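Local coordinates for aromatic-amino-acid:2-oxoglutarate transaminase (Candida albicans, PDB 6HND), which probably transfers amino groups between aromatic amino acids and 2-oxoglutarate, using pyridoxal 5'-phosphate as cofactor, at residues 7-12 and 174-180; 209-213 and 251-256; 333-339 and 350-354; 410-414 and 430-434. All blocks are in the same frame, centred on the assembly; numbering follows the deposited sequence.

Interaction 1 (7-12 and 174-180); sequences LISKRA and ADVFLDD
R11 reaches from the first turn of helix 10-14 to the C-terminal end of helix 166-177, and its side chain can be followed atom by atom. CB lies against D179 OD1 and CD stays near D175 OD1, which R11 NE then meets in a salt bridge of 3.0 Å from above the carboxylate plane. The bend at chi3 (48°) turns the guanidinium so that R11 NH2 donates to D175 O at 3.1 Å, on an in-plane lone pair; its contact with L178 O is bent and unusually short, hence doubtful. NH1 goes on to A201 O, while D175 OD1 has a second salt bridge with R15. S9, the N-cap, suits its place because its hydroxyl serves both segments: OG donates to D175 O (2.8 Å) and accepts from A12 N (3.1 Å). D179 receives the same helix start, its OD2 taking K10 N (2.8 Å) and its OD1 taking R11 N (3.1 Å), each on a syn lone pair. S9 N closes on V176 O at 2.9 Å. Carbonyls at one helix end thus gain donors while amides at the other helix start gain acceptors, and the anionic D179 would be expected to suit the positive end of the helix dipole.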
# COMPACT_ATOMS: atom_id res chain seq x y z
N LEU B 7 10.01 -14.84 -19.17
CA LEU B 7 10.67 -13.65 -18.55
C LEU B 7 10.21 -13.50 -17.09
O LEU B 7 10.88 -12.81 -16.31
CB LEU B 7 10.34 -12.39 -19.35
CG LEU B 7 10.90 -12.28 -20.77
CD1 LEU B 7 10.17 -11.20 -21.56
CD2 LEU B 7 12.38 -12.00 -20.76
N ILE B 8 9.11 -14.11 -16.71
CA ILE B 8 8.62 -14.03 -15.29
C ILE B 8 9.65 -14.69 -14.35
O ILE B 8 10.14 -15.78 -14.66
CB ILE B 8 7.20 -14.58 -15.18
CG1 ILE B 8 6.26 -13.70 -16.00
CG2 ILE B 8 6.76 -14.66 -13.73
CD1 ILE B 8 4.84 -14.22 -16.08
N SER B 9 10.06 -13.97 -13.31
CA SER B 9 10.97 -14.47 -12.25
C SER B 9 10.39 -15.76 -11.65
O SER B 9 9.15 -15.87 -11.50
CB SER B 9 11.20 -13.43 -11.18
OG SER B 9 10.00 -13.11 -10.49
N LYS B 10 11.27 -16.71 -11.35
CA LYS B 10 10.99 -17.96 -10.60
C LYS B 10 10.30 -17.59 -9.29
O LYS B 10 9.32 -18.26 -8.99
CB LYS B 10 12.28 -18.73 -10.33
CG LYS B 10 13.19 -18.92 -11.54
CD LYS B 10 13.90 -20.25 -11.60
CE LYS B 10 12.94 -21.41 -11.73
NZ LYS B 10 13.22 -22.21 -12.95
N ARG B 11 10.79 -16.55 -8.61
CA ARG B 11 10.23 -16.07 -7.32
C ARG B 11 8.75 -15.69 -7.50
O ARG B 11 7.93 -16.23 -6.78
CB ARG B 11 11.06 -14.90 -6.77
CG ARG B 11 10.64 -14.44 -5.38
CD ARG B 11 11.34 -13.18 -4.91
NE ARG B 11 11.30 -12.17 -5.94
CZ ARG B 11 12.35 -11.70 -6.60
NH1 ARG B 11 13.56 -12.13 -6.33
NH2 ARG B 11 12.18 -10.79 -7.54
N ALA B 12 8.45 -14.80 -8.45
CA ALA B 12 7.04 -14.37 -8.65
C ALA B 12 6.19 -15.51 -9.23
O ALA B 12 5.01 -15.56 -8.91
CB ALA B 12 6.99 -13.13 -9.53
N ALA B 174 9.96 -4.86 -10.88
CA ALA B 174 11.26 -5.42 -10.46
C ALA B 174 11.02 -6.84 -9.93
O ALA B 174 11.71 -7.77 -10.37
CB ALA B 174 11.91 -4.55 -9.43
N ASP B 175 10.00 -7.03 -9.09
CA ASP B 175 9.70 -8.36 -8.50
C ASP B 175 9.35 -9.37 -9.60
O ASP B 175 9.88 -10.48 -9.57
CB ASP B 175 8.57 -8.30 -7.48
CG ASP B 175 8.21 -9.67 -6.96
OD1 ASP B 175 9.01 -10.21 -6.14
OD2 ASP B 175 7.18 -10.21 -7.41
N VAL B 176 8.48 -9.00 -10.55
CA VAL B 176 7.90 -9.96 -11.52
C VAL B 176 8.94 -10.33 -12.57
O VAL B 176 8.77 -11.42 -13.17
CB VAL B 176 6.60 -9.43 -12.17
CG1 VAL B 176 6.86 -8.52 -13.38
CG2 VAL B 176 5.70 -10.58 -12.60
N PHE B 177 9.96 -9.50 -12.83
CA PHE B 177 10.98 -9.79 -13.89
C PHE B 177 12.35 -10.20 -13.32
O PHE B 177 13.07 -10.88 -14.06
CB PHE B 177 11.12 -8.64 -14.89
CG PHE B 177 9.94 -8.45 -15.81
CD1 PHE B 177 9.45 -9.48 -16.56
CD2 PHE B 177 9.36 -7.20 -15.96
CE1 PHE B 177 8.35 -9.30 -17.38
CE2 PHE B 177 8.29 -7.00 -16.81
CZ PHE B 177 7.77 -8.06 -17.51
N LEU B 178 12.74 -9.84 -12.10
CA LEU B 178 14.14 -10.04 -11.65
C LEU B 178 14.24 -11.09 -10.53
O LEU B 178 13.73 -10.87 -9.44
CB LEU B 178 14.70 -8.70 -11.17
CG LEU B 178 14.71 -7.58 -12.20
CD1 LEU B 178 15.18 -6.29 -11.56
CD2 LEU B 178 15.55 -7.93 -13.40
N ASP B 179 14.94 -12.18 -10.78
CA ASP B 179 15.36 -13.14 -9.73
C ASP B 179 16.65 -12.63 -9.11
O ASP B 179 17.30 -11.75 -9.71
CB ASP B 179 15.55 -14.55 -10.29
CG ASP B 179 14.24 -15.29 -10.39
OD1 ASP B 179 13.50 -15.28 -9.37
OD2 ASP B 179 13.96 -15.85 -11.47
N ASP B 180 16.99 -13.20 -7.96
CA ASP B 180 18.28 -13.00 -7.25
C ASP B 180 19.42 -13.30 -8.23
O ASP B 180 19.40 -14.38 -8.82
CB ASP B 180 18.34 -13.89 -6.01
CG ASP B 180 19.03 -13.20 -4.86
OD1 ASP B 180 20.28 -13.28 -4.82
OD2 ASP B 180 18.31 -12.55 -4.04

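Interaction 2 (209-213 and 251-256). With K (potassium ion), chain G; PLP (pyridoxal-5'-phosphate), chain E.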
# COMPACT_ATOMS: atom_id res chain seq x y z
N LYS B 209 24.63 4.60 -20.53
CA LYS B 209 25.06 6.01 -20.72
C LYS B 209 23.94 6.81 -21.40
O LYS B 209 23.23 6.28 -22.26
CB LYS B 209 26.33 6.13 -21.56
CG LYS B 209 27.56 5.43 -20.99
CD LYS B 209 28.87 5.86 -21.63
CE LYS B 209 30.03 4.93 -21.27
NZ LYS B 209 31.31 5.49 -21.76
N ILE B 210 23.79 8.05 -20.98
CA ILE B 210 22.86 9.03 -21.59
C ILE B 210 23.68 9.96 -22.46
O ILE B 210 24.74 10.41 -22.01
CB ILE B 210 22.08 9.77 -20.50
CG1 ILE B 210 20.95 8.89 -19.97
CG2 ILE B 210 21.59 11.11 -21.04
CD1 ILE B 210 20.35 9.43 -18.72
N ASN B 211 23.21 10.20 -23.67
CA ASN B 211 23.79 11.21 -24.59
C ASN B 211 23.20 12.58 -24.17
O ASN B 211 21.98 12.68 -24.09
CB ASN B 211 23.52 10.77 -26.03
CG ASN B 211 23.72 11.87 -27.05
OD1 ASN B 211 24.56 12.74 -26.84
ND2 ASN B 211 22.97 11.83 -28.14
N PHE B 212 24.05 13.59 -23.95
CA PHE B 212 23.66 14.94 -23.44
C PHE B 212 23.66 16.01 -24.55
O PHE B 212 23.44 17.18 -24.20
CB PHE B 212 24.59 15.33 -22.29
CG PHE B 212 24.17 14.70 -20.98
CD1 PHE B 212 24.63 13.45 -20.60
CD2 PHE B 212 23.26 15.34 -20.16
CE1 PHE B 212 24.24 12.88 -19.40
CE2 PHE B 212 22.84 14.76 -18.97
CZ PHE B 212 23.33 13.53 -18.60
N ASP B 213 23.77 15.63 -25.83
CA ASP B 213 23.50 16.55 -26.98
C ASP B 213 22.07 17.12 -26.90
O ASP B 213 21.15 16.43 -26.37
CB ASP B 213 23.66 15.84 -28.32
CG ASP B 213 25.06 15.36 -28.68
OD1 ASP B 213 26.03 15.74 -27.96
OD2 ASP B 213 25.18 14.58 -29.68
N GLN B 251 12.48 11.91 -19.35
CA GLN B 251 13.43 11.12 -18.54
C GLN B 251 13.69 11.87 -17.23
O GLN B 251 13.96 13.06 -17.30
CB GLN B 251 14.71 10.85 -19.35
CG GLN B 251 15.52 9.62 -18.92
CD GLN B 251 16.44 9.88 -17.76
OE1 GLN B 251 16.84 11.01 -17.54
NE2 GLN B 251 16.77 8.83 -17.01
N ASN B 252 13.59 11.20 -16.09
CA ASN B 252 13.99 11.77 -14.78
C ASN B 252 15.40 11.29 -14.46
O ASN B 252 15.58 10.11 -14.20
CB ASN B 252 12.99 11.40 -13.71
CG ASN B 252 13.35 11.99 -12.37
OD1 ASN B 252 14.37 12.67 -12.29
ND2 ASN B 252 12.54 11.73 -11.35
N PRO B 253 16.45 12.15 -14.39
CA PRO B 253 16.29 13.61 -14.39
C PRO B 253 16.37 14.41 -15.69
O PRO B 253 15.99 15.53 -15.65
CB PRO B 253 17.54 14.03 -13.58
CG PRO B 253 18.60 13.05 -14.05
CD PRO B 253 17.85 11.74 -14.21
N THR B 254 16.87 13.85 -16.78
CA THR B 254 17.50 14.63 -17.89
C THR B 254 16.46 15.39 -18.72
O THR B 254 16.87 16.30 -19.41
CB THR B 254 18.40 13.77 -18.78
OG1 THR B 254 17.61 12.78 -19.44
CG2 THR B 254 19.52 13.12 -18.00
N GLY B 255 15.19 14.99 -18.69
CA GLY B 255 14.10 15.61 -19.47
C GLY B 255 14.02 15.11 -20.90
O GLY B 255 13.11 15.55 -21.60
N PHE B 256 14.90 14.20 -21.35
CA PHE B 256 14.92 13.69 -22.75
C PHE B 256 13.70 12.80 -23.03
O PHE B 256 13.09 12.23 -22.10
CB PHE B 256 16.21 12.93 -23.06
CG PHE B 256 17.46 13.78 -23.09
CD1 PHE B 256 17.55 14.87 -23.93
CD2 PHE B 256 18.56 13.46 -22.31
CE1 PHE B 256 18.70 15.66 -23.97
CE2 PHE B 256 19.71 14.25 -22.35
CZ PHE B 256 19.78 15.34 -23.18
K K G . 23.35 14.38 -31.73
N1 PLP E . 9.20 7.58 -11.53
C2 PLP E . 9.52 8.79 -11.95
C2A PLP E . 10.37 8.89 -13.17
C3 PLP E . 9.04 9.95 -11.27
O3 PLP E . 9.38 11.19 -11.73
C4 PLP E . 8.21 9.79 -10.13
C4A PLP E . 7.63 10.99 -9.48
C5 PLP E . 7.88 8.48 -9.72
C6 PLP E . 8.41 7.43 -10.44
C5A PLP E . 7.10 8.17 -8.47
O4P PLP E . 5.67 8.41 -8.56
P PLP E . 4.72 8.00 -7.31
O1P PLP E . 5.29 6.72 -6.71
O2P PLP E . 3.37 7.87 -8.00
O3P PLP E . 4.77 9.14 -6.34
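The backbones of 209-213 and 251-256 keep apart, 8.3 Å between the CA atoms of F212 and T254, so that side chains bridge the gap between two loops. Both leave the C-terminal ends of parallel strands, 204-208 and 243-246, in the large mixed sheet of this PLP-dependent aminotransferase, the edge at which the cofactor sits. I210 reaches T254 tip to tip, I210 CD1 to T254 CG2 at 3.9 Å. Its branched shape sends two arms to different neighbours, for while CD1 goes to T254, CG2 lies over one face of the F212 ring, offset toward the rim, and also touches F256. The F212 ring crosses T254 at about a right angle, with CE2 against the same methyl. F256 supplies the broadest surface: F256 CE2 meets I210 CG2 and approaches N211 O at 3.3 Å, while CE1 comes near D213 O.

Polar atoms set the shape of each loop. N211 makes an Asx turn, OD1 accepting from D213 N at 3.2 Å. In the other loop, T254 OG1 lies between its backbone N and carbonyl carbon (chi1 64°), which brings it to Q251 OE1 (2.7 Å). The backbone N of T254 already donates to Q251 OE1 (2.9 Å), so one oxygen is gripped twice. G255 follows with positive phi, a conformation easy for a residue lacking CB. A cis peptide precedes P253, next to N252, whose OD1 is held by R490. Each loop also serves a ligand: D213 OD2 binds the potassium ion, as does D215, and N252 ND2 donates to PLP O3 at 3.2 Å.

Interaction 3 (333-339 and 350-354). With PLP (pyridoxal-5'-phosphate), chain E.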
# COMPACT_ATOMS: atom_id res chain seq x y z
N VAL B 333 6.84 -5.92 -22.52
CA VAL B 333 6.72 -4.56 -21.91
C VAL B 333 5.75 -4.58 -20.73
O VAL B 333 4.60 -5.10 -20.87
CB VAL B 333 6.25 -3.53 -22.95
CG1 VAL B 333 5.97 -2.17 -22.33
CG2 VAL B 333 7.26 -3.42 -24.07
N LEU B 334 6.16 -3.95 -19.64
CA LEU B 334 5.26 -3.59 -18.52
C LEU B 334 5.26 -2.07 -18.41
O LEU B 334 6.34 -1.49 -18.15
CB LEU B 334 5.80 -4.26 -17.24
CG LEU B 334 4.91 -4.12 -16.01
CD1 LEU B 334 5.23 -5.23 -15.02
CD2 LEU B 334 5.09 -2.75 -15.36
N ARG B 335 4.11 -1.43 -18.60
CA ARG B 335 4.00 0.05 -18.49
C ARG B 335 3.56 0.44 -17.07
O ARG B 335 2.52 -0.08 -16.59
CB ARG B 335 3.03 0.64 -19.51
CG ARG B 335 2.83 2.14 -19.33
CD ARG B 335 1.80 2.70 -20.28
NE ARG B 335 1.57 4.14 -20.16
CZ ARG B 335 2.35 5.08 -20.66
NH1 ARG B 335 3.46 4.77 -21.30
NH2 ARG B 335 2.02 6.35 -20.50
N VAL B 336 4.31 1.33 -16.43
CA VAL B 336 3.93 1.90 -15.10
C VAL B 336 3.29 3.28 -15.27
O VAL B 336 3.94 4.19 -15.83
CB VAL B 336 5.17 1.96 -14.19
CG1 VAL B 336 4.83 2.58 -12.83
CG2 VAL B 336 5.75 0.57 -14.05
N GLU B 337 2.07 3.44 -14.76
CA GLU B 337 1.36 4.73 -14.69
C GLU B 337 1.12 5.12 -13.23
O GLU B 337 1.19 4.22 -12.36
CB GLU B 337 0.01 4.64 -15.41
CG GLU B 337 0.13 4.55 -16.92
CD GLU B 337 -0.45 5.70 -17.72
OE1 GLU B 337 -0.84 6.75 -17.14
OE2 GLU B 337 -0.49 5.55 -18.92
N THR B 338 0.86 6.42 -12.99
CA THR B 338 0.47 6.98 -11.66
C THR B 338 -0.54 8.12 -11.86
O THR B 338 -0.55 8.76 -12.95
CB THR B 338 1.71 7.42 -10.87
OG1 THR B 338 1.39 7.90 -9.56
CG2 THR B 338 2.49 8.49 -11.60
N PHE B 339 -1.32 8.40 -10.81
CA PHE B 339 -2.20 9.59 -10.73
C PHE B 339 -1.47 10.68 -9.96
O PHE B 339 -2.09 11.72 -9.73
CB PHE B 339 -3.56 9.26 -10.11
CG PHE B 339 -4.40 8.31 -10.93
CD1 PHE B 339 -5.10 8.76 -12.03
CD2 PHE B 339 -4.47 6.96 -10.61
CE1 PHE B 339 -5.86 7.89 -12.79
CE2 PHE B 339 -5.22 6.09 -11.39
CZ PHE B 339 -5.92 6.55 -12.47
N GLY B 350 -2.13 4.41 -8.74
CA GLY B 350 -1.68 4.32 -10.13
C GLY B 350 -2.18 3.04 -10.76
O GLY B 350 -3.11 2.43 -10.19
N PHE B 351 -1.56 2.63 -11.87
CA PHE B 351 -1.83 1.29 -12.43
C PHE B 351 -0.62 0.84 -13.25
O PHE B 351 0.20 1.67 -13.66
CB PHE B 351 -3.15 1.28 -13.21
CG PHE B 351 -3.21 2.20 -14.40
CD1 PHE B 351 -3.57 3.53 -14.25
CD2 PHE B 351 -2.90 1.74 -15.66
CE1 PHE B 351 -3.63 4.37 -15.35
CE2 PHE B 351 -2.93 2.59 -16.76
CZ PHE B 351 -3.28 3.90 -16.60
N ILE B 352 -0.57 -0.46 -13.50
CA ILE B 352 0.38 -1.05 -14.47
C ILE B 352 -0.44 -1.68 -15.60
O ILE B 352 -1.64 -1.99 -15.40
CB ILE B 352 1.37 -2.03 -13.83
CG1 ILE B 352 0.67 -3.21 -13.16
CG2 ILE B 352 2.29 -1.28 -12.88
CD1 ILE B 352 1.60 -4.20 -12.56
N VAL B 353 0.19 -1.78 -16.77
CA VAL B 353 -0.35 -2.43 -17.99
C VAL B 353 0.71 -3.44 -18.38
O VAL B 353 1.88 -3.02 -18.43
CB VAL B 353 -0.58 -1.42 -19.11
CG1 VAL B 353 -1.33 -2.03 -20.29
CG2 VAL B 353 -1.25 -0.15 -18.59
N GLY B 354 0.31 -4.69 -18.60
CA GLY B 354 1.20 -5.79 -19.01
C GLY B 354 0.42 -7.02 -19.42
O GLY B 354 -0.85 -6.97 -19.40
N1 PLP E . 9.20 7.58 -11.53
C2 PLP E . 9.52 8.79 -11.95
C2A PLP E . 10.37 8.89 -13.17
C3 PLP E . 9.04 9.95 -11.27
O3 PLP E . 9.38 11.19 -11.73
C4 PLP E . 8.21 9.79 -10.13
C4A PLP E . 7.63 10.99 -9.48
C5 PLP E . 7.88 8.48 -9.72
C6 PLP E . 8.41 7.43 -10.44
C5A PLP E . 7.10 8.17 -8.47
O4P PLP E . 5.67 8.41 -8.56
P PLP E . 4.72 8.00 -7.31
O1P PLP E . 5.29 6.72 -6.71
O2P PLP E . 3.37 7.87 -8.00
O3P PLP E . 4.77 9.14 -6.34
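E337 and F351 are paired across an antiparallel beta hairpin, their side chains lying side by side on one face of the sheet with closely matching shapes. The aliphatic part of E337 lies over the ring: E337 CB is 3.6 Å from the centroid of F351, 14° off the ring normal, a CH-pi contact over the face. F351 gets its ring there with CG set between its backbone N and carbonyl carbon (chi1 62°). The carboxylate continues alongside, its plane 17° from that of the ring, and F339 comes in at the ring edge, F339 CE2 to F351 CD1 at 4.2 Å.

Beyond the ring, E337 OE2 takes both NE (2.8 Å) and NH2 of R335, side-on and in the guanidinium plane, with Y285 OH as a further partner. R335 runs extended to this point and also forms salt bridges with D281 and E279, so its buried charge is well matched.

On the other face, I352 CG2 rests against both L334 CD2 (4.0 Å) and V336 CG2, in the groove these two form. Opposite T338 stands G350, where the strands draw in to 3.7 Å between the CA atoms of these two residues; a CB there would collide with E337 O, so the missing side chain provides the hollow. T338 OG1 donates to PLP O2P at 2.5 Å, one of several bonds to the cofactor, with S340 OG beside it.

Backbone bonds join R335 to V353 and E337 to F351 in both directions. The hairpin lies inside the large mixed sheet, with 276-280 beside 333-338 and 158-163 beside 350-355; helix 137-151 covers E337, F351 and V353, while helix 166-177 packs on L334, V336 and T338.

Interaction 4 (410-414 and 430-434); sequences KDLLL and VIDPK
The long helix 392-418 meets the loop entering strand 438-443 of the four-stranded antiparallel sheet through a salt-bridge network of K410, D411 and D432. K410 NZ forms a salt bridge to D432 OD1 across the contact, its 2.5 Å separation unusually short and doubtful in exact value, and a second, at 3.1 Å, to D411 OD1 on its own helix, met nearly along the C-O axis. The lysine leaves the helix with CG opposite the backbone N (chi1 179°), then bends at chi2 and chi3, bringing the amine round to both carboxylates. A long, flexible chain suits this task, since its methylenes pack before the charge arrives: K410 CG lies 3.7 Å from P433 CG as the two side chains slide past each other in opposite directions. The rigid proline ring is a good surface for such a chain.

One turn on, L414 points the same way. L414 CD1 rests 4.2 Å from V430 CG1, and L414 CD2 comes to 3.6 Å from D432 OD1, an apolar flank beside the charged pair. A water joins K410 NZ (3.2 Å) to P433 O (2.6 Å), and P289 O is a further acceptor for the amine. D432 OD2 is held by Y291 N.

Four acceptors thus share three N-H, and the carboxylates would favour the protonated amine, whose charge would also be expected to offset the likely repulsion between D411 and D432.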
# COMPACT_ATOMS: atom_id res chain seq x y z
N LYS B 410 7.64 25.98 -18.09
CA LYS B 410 8.95 25.53 -18.62
C LYS B 410 9.62 26.68 -19.40
O LYS B 410 10.85 26.92 -19.20
CB LYS B 410 8.81 24.28 -19.49
CG LYS B 410 10.14 23.80 -20.07
CD LYS B 410 10.39 24.31 -21.47
CE LYS B 410 9.57 23.57 -22.51
NZ LYS B 410 9.97 23.97 -23.88
N ASP B 411 8.86 27.36 -20.26
CA ASP B 411 9.42 28.44 -21.13
C ASP B 411 9.87 29.63 -20.27
O ASP B 411 10.94 30.22 -20.57
CB ASP B 411 8.40 28.85 -22.19
CG ASP B 411 8.10 27.76 -23.20
OD1 ASP B 411 8.93 26.80 -23.31
OD2 ASP B 411 7.04 27.89 -23.84
N LEU B 412 9.09 29.99 -19.26
CA LEU B 412 9.42 31.07 -18.30
C LEU B 412 10.78 30.78 -17.67
O LEU B 412 11.71 31.60 -17.81
CB LEU B 412 8.31 31.14 -17.26
CG LEU B 412 8.12 32.48 -16.56
CD1 LEU B 412 7.79 33.59 -17.57
CD2 LEU B 412 7.03 32.35 -15.50
N LEU B 413 10.94 29.61 -17.04
CA LEU B 413 12.22 29.24 -16.38
C LEU B 413 13.35 29.32 -17.41
O LEU B 413 14.44 29.82 -17.05
CB LEU B 413 12.10 27.84 -15.78
CG LEU B 413 13.38 27.28 -15.19
CD1 LEU B 413 13.84 28.14 -14.02
CD2 LEU B 413 13.19 25.82 -14.78
N LEU B 414 13.11 28.83 -18.63
CA LEU B 414 14.13 28.86 -19.72
C LEU B 414 14.45 30.32 -20.09
O LEU B 414 15.65 30.60 -20.28
CB LEU B 414 13.68 28.02 -20.93
CG LEU B 414 14.36 26.66 -21.04
CD1 LEU B 414 13.91 25.74 -19.92
CD2 LEU B 414 14.10 26.01 -22.38
N VAL B 430 21.02 24.81 -21.10
CA VAL B 430 19.77 24.11 -20.74
C VAL B 430 19.42 23.19 -21.90
O VAL B 430 19.52 23.64 -23.05
CB VAL B 430 18.63 25.10 -20.49
CG1 VAL B 430 17.90 24.76 -19.22
CG2 VAL B 430 19.14 26.53 -20.41
N ILE B 431 19.05 21.95 -21.59
CA ILE B 431 18.26 21.07 -22.50
C ILE B 431 16.80 21.53 -22.43
O ILE B 431 16.27 21.61 -21.32
CB ILE B 431 18.40 19.59 -22.12
CG1 ILE B 431 19.86 19.18 -21.90
CG2 ILE B 431 17.71 18.74 -23.18
CD1 ILE B 431 20.77 19.47 -23.08
N ASP B 432 16.20 21.80 -23.59
CA ASP B 432 14.74 22.00 -23.79
C ASP B 432 14.02 20.66 -23.66
O ASP B 432 14.11 19.82 -24.55
CB ASP B 432 14.48 22.69 -25.13
CG ASP B 432 13.11 23.35 -25.24
OD1 ASP B 432 12.38 23.41 -24.22
OD2 ASP B 432 12.76 23.77 -26.36
N PRO B 433 13.31 20.39 -22.53
CA PRO B 433 12.55 19.14 -22.38
C PRO B 433 11.31 19.12 -23.27
O PRO B 433 10.69 20.15 -23.44
CB PRO B 433 12.10 19.17 -20.92
CG PRO B 433 11.95 20.68 -20.65
CD PRO B 433 13.12 21.29 -21.39
N LYS B 434 10.97 17.94 -23.80
CA LYS B 434 9.83 17.71 -24.71
C LYS B 434 8.61 17.28 -23.91
O LYS B 434 7.50 17.31 -24.49
CB LYS B 434 10.17 16.66 -25.76
CG LYS B 434 11.29 17.06 -26.71
CD LYS B 434 11.20 16.38 -28.05
CE LYS B 434 12.52 15.84 -28.57
NZ LYS B 434 13.69 16.65 -28.18
O HOH W 1 9.97 21.26 -25.62

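Overall arrangement
From the N terminus, interaction 1 comes first, joining the N-terminal segment to the end of helix 166-177 and closing a loop of 161 residues. Interaction 2 then spans 37 residues between two loops, interaction 3 closes a hairpin with a 10-residue connection, and interaction 4 closes 15 between helix 392-418 and the four-stranded sheet. The contacts follow in series, none nested or crossed. Interactions 1 and 3 touch where F177 and V176 pack on L334; interactions 2 and 4 touch through F256 and I431. PLP links interactions 2 and 3, although their nearest atoms are about 11 Å apart, and interactions 1 and 4 lie on opposite sides of the chain's centre.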